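Local coordinates for protein TRAS1 ORF2p (Bombyx mori, PDB 1WDU) that is the endonuclease domain of a telomere-specific non-LTR retrotransposon protein and probably cuts target DNA to start insertion of the element, at residues P19-Q24 against V238-L243; A46-I51 against I85-H90; V81-A86 against N104-G109; W115-V120 against R148-G153. The protein carries 1 engineered substitution. One frame throughout, in Å; residues are numbered along the deposited sequence.

Three contacts pair strands within the two sheets of a DNase I-like alpha/beta sandwich, and one packs the sheets together. Contacts 1 and 2 pair strands within one sheet. Their centres are about 10 Å apart, and strands 20-26 and 48-52 join them through the hydrogen bonds L23 N to I48 O and L23 O to L50 N. Contact 4 pairs strands of the second sheet. Contact 3 joins the sheets. It shares I85 and A86 with contact 2, and V108 O is hydrogen-bonded to L119 N of contact 4. Contact 1 meets contact 4 where R242 O accepts a hydrogen bond from W115 NE1. Contacts 1 and 3 do not touch, with centres about 17 Å apart.

Contact 1 (P19-Q24 against V238-L243); sequences PYRVLQ and VFNIRL
Residues 20-24 and 238-241 run antiparallel, with axes 4.6 Å apart at closest and 150° between their directions. Y20 pairs with I241, and V22 with F239, as hydrogen-bonded pairs. The bond from V22 N to F239 O is the shortest at 2.8 Å and nearly straight at 170°. It approaches almost along the carbonyl axis. R21-N240 and L23-V238 are the non-hydrogen-bonded pairs.

The side chains of V22, F239, Y20 and I241 start on one face of the sheet. F239 holds its CG in the crowded position between the backbone N and the carbonyl carbon (chi1 66°). This lays the ring flat against V22. V22 CB stands over the ring face, 3.8 Å from the F239 centroid, in a CH-pi contact. V22 CG2 reaches I241 CD1 at 3.9 Å. F239 and I241 also touch I150 of the other sheet, and F239 touches I220. An alanine in place of F239 would remove the ring and would probably lose the packing of V22 on it and the contacts with I150 and I220.

On the other face, L23 CD2 meets V238 CG1 at 3.8 Å, and helix 31-44 covers L23. R21 CG lies 3.2 Å from N240 OD1. Beyond the strand, P19 CB sits over the guanidinium face of R242, whose NE forms a salt bridge with D221. The V22 face is thus apolar; the other is apolar at L23 and polar at R21 and N240.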
loop_
_atom_site.group_PDB
_atom_site.type_symbol
_atom_site.label_atom_id
_atom_site.label_comp_id
_atom_site.label_asym_id
_atom_site.label_seq_id
_atom_site.Cartn_x
_atom_site.Cartn_y
_atom_site.Cartn_z
ATOM N N PRO A 19 6.702 -7.136 16.426
ATOM C CA PRO A 19 6.509 -6.870 14.997
ATOM C C PRO A 19 5.572 -5.707 14.681
ATOM O O PRO A 19 4.489 -5.598 15.257
ATOM C CB PRO A 19 5.942 -8.187 14.490
ATOM C CG PRO A 19 5.024 -8.566 15.610
ATOM C CD PRO A 19 5.865 -8.277 16.850
ATOM N N TYR A 20 5.993 -4.838 13.767
ATOM C CA TYR A 20 5.154 -3.723 13.344
ATOM C C TYR A 20 4.237 -4.266 12.254
ATOM O O TYR A 20 4.680 -4.505 11.136
ATOM C CB TYR A 20 5.995 -2.588 12.768
ATOM C CG TYR A 20 6.682 -1.746 13.807
ATOM C CD1 TYR A 20 7.916 -2.120 14.337
ATOM C CD2 TYR A 20 6.082 -0.579 14.287
ATOM C CE1 TYR A 20 8.537 -1.352 15.323
ATOM C CE2 TYR A 20 6.689 0.192 15.269
ATOM C CZ TYR A 20 7.914 -0.198 15.784
ATOM O OH TYR A 20 8.509 0.563 16.764
ATOM N N ARG A 21 2.968 -4.473 12.580
ATOM C CA ARG A 21 2.025 -4.999 11.603
ATOM C C ARG A 21 1.469 -3.910 10.685
ATOM O O ARG A 21 1.114 -2.814 11.135
ATOM C CB ARG A 21 0.872 -5.714 12.310
ATOM C CG ARG A 21 1.306 -6.879 13.180
ATOM C CD ARG A 21 0.109 -7.690 13.661
ATOM N NE ARG A 21 0.515 -8.881 14.406
ATOM C CZ ARG A 21 1.103 -8.855 15.599
ATOM N NH1 ARG A 21 1.355 -7.694 16.196
ATOM N NH2 ARG A 21 1.437 -9.991 16.198
ATOM N N VAL A 22 1.397 -4.223 9.396
ATOM C CA VAL A 22 0.885 -3.279 8.408
ATOM C C VAL A 22 -0.370 -3.796 7.700
ATOM O O VAL A 22 -0.430 -4.959 7.293
ATOM C CB VAL A 22 1.944 -2.984 7.317
ATOM C CG1 VAL A 22 1.375 -1.992 6.290
ATOM C CG2 VAL A 22 3.217 -2.437 7.953
ATOM N N LEU A 23 -1.363 -2.924 7.541
ATOM C CA LEU A 23 -2.594 -3.289 6.836
ATOM C C LEU A 23 -2.632 -2.591 5.467
ATOM O O LEU A 23 -2.266 -1.426 5.357
ATOM C CB LEU A 23 -3.828 -2.861 7.647
ATOM C CG LEU A 23 -3.970 -3.348 9.097
ATOM C CD1 LEU A 23 -5.261 -2.789 9.679
ATOM C CD2 LEU A 23 -3.973 -4.878 9.151
ATOM N N GLN A 24 -3.054 -3.299 4.426
ATOM C CA GLN A 24 -3.160 -2.695 3.097
ATOM C C GLN A 24 -4.593 -2.919 2.622
ATOM O O GLN A 24 -5.041 -4.057 2.541
ATOM C CB GLN A 24 -2.185 -3.340 2.101
ATOM C CG GLN A 24 -2.174 -2.655 0.722
ATOM C CD GLN A 24 -1.211 -3.309 -0.258
ATOM O OE1 GLN A 24 -0.032 -3.480 0.047
ATOM N NE2 GLN A 24 -1.710 -3.675 -1.446
ATOM N N VAL A 238 -2.314 -8.047 4.866
ATOM C CA VAL A 238 -1.538 -7.817 6.066
ATOM C C VAL A 238 -0.144 -8.430 5.979
ATOM O O VAL A 238 0.060 -9.448 5.319
ATOM C CB VAL A 238 -2.284 -8.417 7.316
ATOM C CG1 VAL A 238 -3.770 -8.113 7.234
ATOM C CG2 VAL A 238 -2.096 -9.921 7.386
ATOM N N PHE A 239 0.816 -7.796 6.641
ATOM C CA PHE A 239 2.184 -8.291 6.681
ATOM C C PHE A 239 2.929 -7.615 7.828
ATOM O O PHE A 239 2.456 -6.626 8.372
ATOM C CB PHE A 239 2.906 -8.071 5.335
ATOM C CG PHE A 239 3.142 -6.634 4.979
ATOM C CD1 PHE A 239 2.197 -5.919 4.240
ATOM C CD2 PHE A 239 4.323 -5.993 5.365
ATOM C CE1 PHE A 239 2.428 -4.583 3.889
ATOM C CE2 PHE A 239 4.562 -4.651 5.022
ATOM C CZ PHE A 239 3.615 -3.948 4.284
ATOM N N ASN A 240 4.090 -8.151 8.195
ATOM C CA ASN A 240 4.858 -7.599 9.310
ATOM C C ASN A 240 6.241 -7.081 8.949
ATOM O O ASN A 240 6.859 -7.533 7.984
ATOM C CB ASN A 240 5.047 -8.661 10.398
ATOM C CG ASN A 240 3.781 -9.426 10.695
ATOM O OD1 ASN A 240 2.829 -8.885 11.261
ATOM N ND2 ASN A 240 3.758 -10.699 10.306
ATOM N N ILE A 241 6.715 -6.131 9.747
ATOM C CA ILE A 241 8.053 -5.572 9.595
ATOM C C ILE A 241 8.745 -5.833 10.935
ATOM O O ILE A 241 8.325 -5.301 11.969
ATOM C CB ILE A 241 8.033 -4.058 9.339
ATOM C CG1 ILE A 241 7.230 -3.746 8.075
ATOM C CG2 ILE A 241 9.463 -3.554 9.182
ATOM C CD1 ILE A 241 7.134 -2.267 7.759
ATOM N N ARG A 242 9.782 -6.668 10.913
ATOM C CA ARG A 242 10.524 -7.029 12.121
ATOM C C ARG A 242 11.955 -6.502 12.125
ATOM O O ARG A 242 12.190 -5.314 11.899
ATOM C CB ARG A 242 10.553 -8.553 12.272
ATOM C CG ARG A 242 9.194 -9.189 12.511
ATOM C CD ARG A 242 9.286 -10.698 12.382
ATOM N NE ARG A 242 7.987 -11.357 12.489
ATOM C CZ ARG A 242 7.262 -11.410 13.601
ATOM N NH1 ARG A 242 7.707 -10.839 14.712
ATOM N NH2 ARG A 242 6.095 -12.044 13.604
ATOM N N LEU A 243 12.899 -7.405 12.392
ATOM C CA LEU A 243 14.327 -7.080 12.436
ATOM C C LEU A 243 15.232 -8.273 12.090
ATOM O O LEU A 243 16.255 -8.105 11.424
ATOM C CB LEU A 243 14.692 -6.533 13.817
ATOM C CG LEU A 243 14.295 -5.072 14.031
ATOM C CD1 LEU A 243 14.426 -4.679 15.498
ATOM C CD2 LEU A 243 15.186 -4.214 13.159
#

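Contact 2 (A46-I51 against I85-H90)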
loop_
_atom_site.group_PDB
_atom_site.type_symbol
_atom_site.label_atom_id
_atom_site.label_comp_id
_atom_site.label_asym_id
_atom_site.label_seq_id
_atom_site.Cartn_x
_atom_site.Cartn_y
_atom_site.Cartn_z
ATOM N N ALA A 46 -2.375 -3.150 14.837
ATOM C CA ALA A 46 -1.553 -2.756 13.705
ATOM C C ALA A 46 -0.903 -1.402 13.963
ATOM O O ALA A 46 -1.452 -0.563 14.673
ATOM C CB ALA A 46 -2.403 -2.697 12.447
ATOM N N ALA A 47 0.275 -1.195 13.393
ATOM C CA ALA A 47 0.971 0.069 13.558
ATOM C C ALA A 47 0.720 0.964 12.354
ATOM O O ALA A 47 0.655 2.184 12.486
ATOM C CB ALA A 47 2.467 -0.172 13.712
ATOM N N ILE A 48 0.556 0.338 11.186
ATOM C CA ILE A 48 0.367 1.059 9.931
ATOM C C ILE A 48 -0.752 0.524 9.031
ATOM O O ILE A 48 -1.084 -0.667 9.039
ATOM C CB ILE A 48 1.669 1.012 9.079
ATOM C CG1 ILE A 48 2.861 1.562 9.878
ATOM C CG2 ILE A 48 1.471 1.789 7.773
ATOM C CD1 ILE A 48 2.855 3.058 10.037
ATOM N N ALA A 49 -1.321 1.424 8.241
ATOM C CA ALA A 49 -2.336 1.049 7.275
ATOM C C ALA A 49 -2.016 1.800 5.978
ATOM O O ALA A 49 -1.853 3.025 5.986
ATOM C CB ALA A 49 -3.722 1.413 7.778
ATOM N N LEU A 50 -1.866 1.054 4.885
ATOM C CA LEU A 50 -1.606 1.638 3.565
ATOM C C LEU A 50 -2.971 1.589 2.880
ATOM O O LEU A 50 -3.423 0.534 2.429
ATOM C CB LEU A 50 -0.569 0.812 2.802
ATOM C CG LEU A 50 0.778 0.615 3.527
ATOM C CD1 LEU A 50 1.677 -0.274 2.686
ATOM C CD2 LEU A 50 1.450 1.945 3.789
ATOM N N ILE A 51 -3.619 2.748 2.822
ATOM C CA ILE A 51 -4.963 2.884 2.284
ATOM C C ILE A 51 -5.100 3.474 0.890
ATOM O O ILE A 51 -4.267 4.263 0.448
ATOM C CB ILE A 51 -5.806 3.784 3.212
ATOM C CG1 ILE A 51 -5.678 3.320 4.660
ATOM C CG2 ILE A 51 -7.265 3.770 2.781
ATOM C CD1 ILE A 51 -6.144 4.371 5.662
ATOM N N ILE A 85 -1.960 7.169 4.244
ATOM C CA ILE A 85 -1.233 6.298 5.136
ATOM C C ILE A 85 -1.642 6.635 6.570
ATOM O O ILE A 85 -1.489 7.770 7.025
ATOM C CB ILE A 85 0.287 6.458 4.945
ATOM C CG1 ILE A 85 0.675 5.971 3.540
ATOM C CG2 ILE A 85 1.030 5.685 6.020
ATOM C CD1 ILE A 85 2.156 6.121 3.187
ATOM N N ALA A 86 -2.188 5.647 7.269
ATOM C CA ALA A 86 -2.611 5.839 8.655
ATOM C C ALA A 86 -1.592 5.233 9.612
ATOM O O ALA A 86 -1.179 4.081 9.463
ATOM C CB ALA A 86 -3.975 5.196 8.882
ATOM N N VAL A 87 -1.178 6.019 10.592
ATOM C CA VAL A 87 -0.230 5.547 11.582
ATOM C C VAL A 87 -0.973 5.451 12.910
ATOM O O VAL A 87 -1.360 6.467 13.488
ATOM C CB VAL A 87 0.967 6.512 11.720
ATOM C CG1 VAL A 87 1.951 5.969 12.744
ATOM C CG2 VAL A 87 1.660 6.684 10.358
ATOM N N PHE A 88 -1.201 4.226 13.373
ATOM C CA PHE A 88 -1.903 4.007 14.635
ATOM C C PHE A 88 -0.939 4.001 15.822
ATOM O O PHE A 88 -1.343 4.222 16.966
ATOM C CB PHE A 88 -2.685 2.685 14.591
ATOM C CG PHE A 88 -3.638 2.588 13.434
ATOM C CD1 PHE A 88 -3.216 2.075 12.204
ATOM C CD2 PHE A 88 -4.936 3.066 13.550
ATOM C CE1 PHE A 88 -4.079 2.044 11.102
ATOM C CE2 PHE A 88 -5.805 3.043 12.460
ATOM C CZ PHE A 88 -5.374 2.531 11.233
ATOM N N ASP A 89 0.336 3.743 15.547
ATOM C CA ASP A 89 1.341 3.725 16.597
ATOM C C ASP A 89 1.632 5.172 16.985
ATOM O O ASP A 89 2.243 5.923 16.226
ATOM C CB ASP A 89 2.605 3.016 16.102
ATOM C CG ASP A 89 3.665 2.888 17.182
ATOM O OD1 ASP A 89 4.401 1.880 17.176
ATOM O OD2 ASP A 89 3.775 3.798 18.029
ATOM N N HIS A 90 1.175 5.544 18.177
ATOM C CA HIS A 90 1.314 6.898 18.712
ATOM C C HIS A 90 2.739 7.435 18.886
ATOM O O HIS A 90 2.965 8.641 18.742
ATOM C CB HIS A 90 0.561 6.982 20.052
ATOM C CG HIS A 90 0.544 8.350 20.663
ATOM N ND1 HIS A 90 1.673 8.956 21.176
ATOM C CD2 HIS A 90 -0.468 9.234 20.843
ATOM C CE1 HIS A 90 1.358 10.152 21.644
ATOM N NE2 HIS A 90 0.064 10.346 21.454
#
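The F88 ring turns its edge to the 46-51 segment. A49 CB lies in the ring plane, 3.4 Å from F88 CE1, and A47 O is also near the edge. A46 O approaches F88 CB at 3.5 Å. F88 CG is anti to the carbonyl carbon (chi1 -55°), and the ring reaches back along the strand to A49. L37 and A41 of helix 31-44 also touch this side chain, as does V68. An alanine in place of F88 would take away the ring packed against A49, L37 and A41, and is likely to loosen the packing there.

Strands 48-51 and 85-87 are antiparallel, at 166°. A49 and A86 form the hydrogen-bonded pair, with both N-to-O distances, A49 N to A86 O and A86 N to A49 O, at 2.9 Å. Their CB atoms lie 3.9 Å apart, and I51 CD1 closes on A86 CB.

I48 and L50 start on the opposite face and lie alongside V87 and I85. I48 CD1 meets V87 CG2 at 3.8 Å, while L50 CD2 touches I85 CG1.

Past the strand, A47 O accepts a hydrogen bond from F88 N at 2.9 Å, from above the carbonyl plane, and takes a weak bond from D89 N. The D89 carboxylate bonds to the backbone N atoms of D91 and L92. The buried carbonyl of A47 is therefore satisfied by the turning chain.

Contact 3 (V81-A86 against N104-G109); sequences VKAAIA and NIVVVG
I85 carries CG1 anti to its carbonyl carbon (chi1 -66°), and its second torsion is extended, so CD1 reaches out to strand 105-109. V106 places CG1 in the crowded position between its backbone N and carbonyl carbon (chi1 65°). The two branches meet obliquely, with I85 CG1 3.5 Å from V106 CG1. I85 CD1 passes beyond it to V106 O at 3.4 Å, and touches V108 CB at 4.1 Å.

The same V106 methyl also covers the backbone of the facing strand. V106 CG1 lies 3.7 Å from A84 CA. The A84 side chain points away from the contact, so it does not block this approach. A83 CB points toward the other segment and meets N104 O at 3.7 Å. The small A83 and A84 side chains are consistent with the close approach of the backbones.

K82 and N104 lie side by side at the N-terminal end of both strands, with K82 CD 3.9 Å from N104 ND2. Their polar ends are held by other residues. K82 NZ forms a salt bridge with E125. N104 ND2 bonds to Y123 O and to E125 OE2, so one carboxylate oxygen serves both side chains.

The axes of 83-86 and 105-109 come within 6.0 Å, with 26° between their directions. No backbone pairing joins them. Strand 83-87 belongs to the sheet that includes 48-52, and strand 105-111 to the one that includes 116-123. The contact thus packs the two sheets of the sandwich face to face. I105 and V107 point away from it, and both touch V140 of helix 131-142.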
loop_
_atom_site.group_PDB
_atom_site.type_symbol
_atom_site.label_atom_id
_atom_site.label_comp_id
_atom_site.label_asym_id
_atom_site.label_seq_id
_atom_site.Cartn_x
_atom_site.Cartn_y
_atom_site.Cartn_z
ATOM N N VAL A 81 -9.652 11.916 -2.009
ATOM C CA VAL A 81 -8.294 11.484 -1.702
ATOM C C VAL A 81 -8.211 10.037 -2.172
ATOM O O VAL A 81 -8.993 9.190 -1.749
ATOM C CB VAL A 81 -8.014 11.564 -0.189
ATOM C CG1 VAL A 81 -6.613 11.078 0.110
ATOM C CG2 VAL A 81 -8.197 13.011 0.291
ATOM N N LYS A 82 -7.272 9.758 -3.061
ATOM C CA LYS A 82 -7.136 8.415 -3.602
ATOM C C LYS A 82 -6.229 7.501 -2.787
ATOM O O LYS A 82 -6.374 6.287 -2.837
ATOM C CB LYS A 82 -6.648 8.504 -5.050
ATOM C CG LYS A 82 -7.519 9.434 -5.880
ATOM C CD LYS A 82 -7.076 9.517 -7.320
ATOM C CE LYS A 82 -7.901 10.556 -8.072
ATOM N NZ LYS A 82 -7.390 10.727 -9.456
ATOM N N ALA A 83 -5.307 8.084 -2.028
ATOM C CA ALA A 83 -4.391 7.296 -1.216
ATOM C C ALA A 83 -4.026 7.983 0.097
ATOM O O ALA A 83 -3.999 9.209 0.201
ATOM C CB ALA A 83 -3.141 6.991 -2.003
ATOM N N ALA A 84 -3.758 7.172 1.111
ATOM C CA ALA A 84 -3.398 7.707 2.405
ATOM C C ALA A 84 -2.659 6.678 3.234
ATOM O O ALA A 84 -2.709 5.475 2.968
ATOM C CB ALA A 84 -4.637 8.172 3.142
ATOM N N ILE A 85 -1.960 7.169 4.244
ATOM C CA ILE A 85 -1.233 6.298 5.136
ATOM C C ILE A 85 -1.642 6.635 6.570
ATOM O O ILE A 85 -1.489 7.770 7.025
ATOM C CB ILE A 85 0.287 6.458 4.945
ATOM C CG1 ILE A 85 0.675 5.971 3.540
ATOM C CG2 ILE A 85 1.030 5.685 6.020
ATOM C CD1 ILE A 85 2.156 6.121 3.187
ATOM N N ALA A 86 -2.188 5.647 7.269
ATOM C CA ALA A 86 -2.611 5.839 8.655
ATOM C C ALA A 86 -1.592 5.233 9.612
ATOM O O ALA A 86 -1.179 4.081 9.463
ATOM C CB ALA A 86 -3.975 5.196 8.882
ATOM N N ASN A 104 -2.033 10.609 -6.537
ATOM C CA ASN A 104 -2.139 9.151 -6.596
ATOM C C ASN A 104 -1.258 8.414 -5.599
ATOM O O ASN A 104 -1.494 7.238 -5.313
ATOM C CB ASN A 104 -1.814 8.646 -8.005
ATOM C CG ASN A 104 -2.830 9.093 -9.034
ATOM O OD1 ASN A 104 -2.691 10.156 -9.647
ATOM N ND2 ASN A 104 -3.878 8.290 -9.216
ATOM N N ILE A 105 -0.228 9.081 -5.085
ATOM C CA ILE A 105 0.640 8.436 -4.113
ATOM C C ILE A 105 0.958 9.347 -2.941
ATOM O O ILE A 105 0.986 10.585 -3.072
ATOM C CB ILE A 105 2.000 7.958 -4.719
ATOM C CG1 ILE A 105 2.947 9.142 -4.886
ATOM C CG2 ILE A 105 1.787 7.231 -6.053
ATOM C CD1 ILE A 105 4.369 8.719 -5.201
ATOM N N VAL A 106 1.163 8.723 -1.786
ATOM C CA VAL A 106 1.524 9.450 -0.585
ATOM C C VAL A 106 2.729 8.689 -0.025
ATOM O O VAL A 106 2.725 7.455 0.091
ATOM C CB VAL A 106 0.336 9.533 0.430
ATOM C CG1 VAL A 106 -0.036 8.155 0.949
ATOM C CG2 VAL A 106 0.701 10.484 1.578
ATOM N N VAL A 107 3.785 9.439 0.259
ATOM C CA VAL A 107 5.021 8.864 0.749
ATOM C C VAL A 107 5.298 9.365 2.158
ATOM O O VAL A 107 5.258 10.578 2.433
ATOM C CB VAL A 107 6.203 9.250 -0.179
ATOM C CG1 VAL A 107 7.476 8.534 0.262
ATOM C CG2 VAL A 107 5.854 8.917 -1.635
ATOM N N VAL A 108 5.590 8.424 3.046
ATOM C CA VAL A 108 5.864 8.756 4.433
ATOM C C VAL A 108 6.943 7.868 5.020
ATOM O O VAL A 108 6.913 6.650 4.838
ATOM C CB VAL A 108 4.577 8.618 5.276
ATOM C CG1 VAL A 108 4.907 8.173 6.681
ATOM C CG2 VAL A 108 3.835 9.946 5.291
ATOM N N GLY A 109 7.894 8.484 5.722
ATOM C CA GLY A 109 8.951 7.721 6.357
ATOM C C GLY A 109 8.614 7.441 7.817
ATOM O O GLY A 109 7.932 8.240 8.462
#

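Contact 4 (W115-V120 against R148-G153); sequences WEITLV and RLIFGG
Strands 116-120 and 149-153 run parallel, with axes 4.9 Å apart at closest and 16° between them. Four backbone bonds alternate in direction. T118 N gives to R148 O and I150 N to T118 O. V120 N then gives to I150 O and G152 N to V120 O. Each donor comes nearly along the axis of the carbonyl it meets. The T118 N to R148 O distance is 2.9 Å, and the longest, I150 N to T118 O, is 3.2 Å.

I117, L119 and I150 form an apolar cluster. I150 CD1 lies 3.8 Å from I117 CG2, and L119 CD2 touches I150 CB at 4.0 Å. I117 and I150 also touch M216, and the cluster faces the other sheet of the sandwich.

The two strands and helix 131-142 between them form a beta-alpha-beta unit. T118, V120, L149 and F151 start on the opposite face of the sheet. L149 CD2 packs on T118 CB at 3.6 Å. The V120 and F151 side chains cross obliquely on this face. The F151 ring also stacks with F211 and touches I137 and V140 of the helix.

At the start of the strands, R148 bends at its second side-chain torsion (chi2 -67°). R148 CB lies 3.3 Å from E116 O, and the guanidinium turns a face to W115 CB. I117 CD1 stands over the centre of the W115 ring, 3.8 Å above its plane. E116 forms a salt bridge with R111.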
loop_
_atom_site.group_PDB
_atom_site.type_symbol
_atom_site.label_atom_id
_atom_site.label_comp_id
_atom_site.label_asym_id
_atom_site.label_seq_id
_atom_site.Cartn_x
_atom_site.Cartn_y
_atom_site.Cartn_z
ATOM N N TRP A 115 15.647 1.011 12.537
ATOM C CA TRP A 115 15.746 1.423 11.142
ATOM C C TRP A 115 14.895 2.630 10.772
ATOM O O TRP A 115 14.215 3.211 11.612
ATOM C CB TRP A 115 15.359 0.252 10.227
ATOM C CG TRP A 115 14.173 -0.572 10.701
ATOM C CD1 TRP A 115 14.160 -1.920 10.923
ATOM C CD2 TRP A 115 12.838 -0.109 10.985
ATOM N NE1 TRP A 115 12.910 -2.327 11.325
ATOM C CE2 TRP A 115 12.079 -1.237 11.372
ATOM C CE3 TRP A 115 12.210 1.146 10.949
ATOM C CZ2 TRP A 115 10.722 -1.149 11.724
ATOM C CZ3 TRP A 115 10.859 1.234 11.297
ATOM C CH2 TRP A 115 10.133 0.091 11.679
ATOM N N GLU A 116 14.958 3.003 9.498
ATOM C CA GLU A 116 14.167 4.106 8.967
ATOM C C GLU A 116 13.631 3.604 7.631
ATOM O O GLU A 116 14.404 3.297 6.722
ATOM C CB GLU A 116 15.019 5.353 8.755
ATOM C CG GLU A 116 14.178 6.606 8.537
ATOM C CD GLU A 116 15.010 7.872 8.484
ATOM O OE1 GLU A 116 15.966 7.981 9.285
ATOM O OE2 GLU A 116 14.703 8.760 7.655
ATOM N N ILE A 117 12.308 3.520 7.521
ATOM C CA ILE A 117 11.668 3.015 6.314
ATOM C C ILE A 117 10.747 4.011 5.608
ATOM O O ILE A 117 9.898 4.646 6.235
ATOM C CB ILE A 117 10.863 1.732 6.651
ATOM C CG1 ILE A 117 11.813 0.666 7.202
ATOM C CG2 ILE A 117 10.127 1.219 5.418
ATOM C CD1 ILE A 117 11.141 -0.627 7.569
ATOM N N THR A 118 10.926 4.144 4.297
ATOM C CA THR A 118 10.093 5.027 3.496
ATOM C C THR A 118 8.909 4.176 3.025
ATOM O O THR A 118 9.088 3.149 2.363
ATOM C CB THR A 118 10.865 5.563 2.274
ATOM O OG1 THR A 118 12.048 6.236 2.719
ATOM C CG2 THR A 118 10.005 6.544 1.474
ATOM N N LEU A 119 7.702 4.596 3.387
ATOM C CA LEU A 119 6.486 3.867 3.029
ATOM C C LEU A 119 5.686 4.597 1.973
ATOM O O LEU A 119 5.651 5.819 1.937
ATOM C CB LEU A 119 5.578 3.698 4.247
ATOM C CG LEU A 119 6.037 2.860 5.428
ATOM C CD1 LEU A 119 5.105 3.120 6.602
ATOM C CD2 LEU A 119 6.045 1.384 5.037
ATOM N N VAL A 120 5.027 3.850 1.106
ATOM C CA VAL A 120 4.218 4.519 0.115
ATOM C C VAL A 120 2.923 3.778 -0.154
ATOM O O VAL A 120 2.902 2.554 -0.259
ATOM C CB VAL A 120 5.023 4.769 -1.200
ATOM C CG1 VAL A 120 6.084 3.733 -1.352
ATOM C CG2 VAL A 120 4.086 4.794 -2.409
ATOM N N ARG A 148 15.385 0.506 1.896
ATOM C CA ARG A 148 14.325 0.824 2.843
ATOM C C ARG A 148 13.041 1.348 2.193
ATOM O O ARG A 148 12.440 2.298 2.683
ATOM C CB ARG A 148 14.846 1.862 3.839
ATOM C CG ARG A 148 16.129 1.457 4.531
ATOM C CD ARG A 148 15.891 0.269 5.434
ATOM N NE ARG A 148 17.143 -0.364 5.830
ATOM C CZ ARG A 148 17.219 -1.411 6.641
ATOM N NH1 ARG A 148 16.109 -1.935 7.142
ATOM N NH2 ARG A 148 18.397 -1.936 6.945
ATOM N N LEU A 149 12.625 0.741 1.091
ATOM C CA LEU A 149 11.405 1.169 0.428
ATOM C C LEU A 149 10.346 0.071 0.445
ATOM O O LEU A 149 10.659 -1.095 0.222
ATOM C CB LEU A 149 11.686 1.563 -1.031
ATOM C CG LEU A 149 12.661 2.703 -1.358
ATOM C CD1 LEU A 149 12.573 3.009 -2.854
ATOM C CD2 LEU A 149 12.326 3.949 -0.557
ATOM N N ILE A 150 9.102 0.453 0.728
ATOM C CA ILE A 150 7.965 -0.474 0.722
ATOM C C ILE A 150 6.792 0.248 0.057
ATOM O O ILE A 150 6.416 1.347 0.474
ATOM C CB ILE A 150 7.496 -0.890 2.143
ATOM C CG1 ILE A 150 8.636 -1.540 2.931
ATOM C CG2 ILE A 150 6.347 -1.889 2.025
ATOM C CD1 ILE A 150 8.241 -1.920 4.370
ATOM N N PHE A 151 6.224 -0.372 -0.973
ATOM C CA PHE A 151 5.100 0.204 -1.701
ATOM C C PHE A 151 3.916 -0.713 -1.564
ATOM O O PHE A 151 4.062 -1.931 -1.607
ATOM C CB PHE A 151 5.374 0.317 -3.207
ATOM C CG PHE A 151 6.464 1.273 -3.578
ATOM C CD1 PHE A 151 7.801 0.947 -3.362
ATOM C CD2 PHE A 151 6.155 2.484 -4.204
ATOM C CE1 PHE A 151 8.819 1.814 -3.772
ATOM C CE2 PHE A 151 7.161 3.357 -4.612
ATOM C CZ PHE A 151 8.500 3.017 -4.395
ATOM N N GLY A 152 2.736 -0.122 -1.442
ATOM C CA GLY A 152 1.530 -0.917 -1.338
ATOM C C GLY A 152 0.357 -0.150 -1.910
ATOM O O GLY A 152 0.186 1.045 -1.635
ATOM N N GLY A 153 -0.445 -0.827 -2.720
ATOM C CA GLY A 153 -1.601 -0.178 -3.288
ATOM C C GLY A 153 -2.340 -1.003 -4.319
ATOM O O GLY A 153 -2.105 -2.202 -4.475
#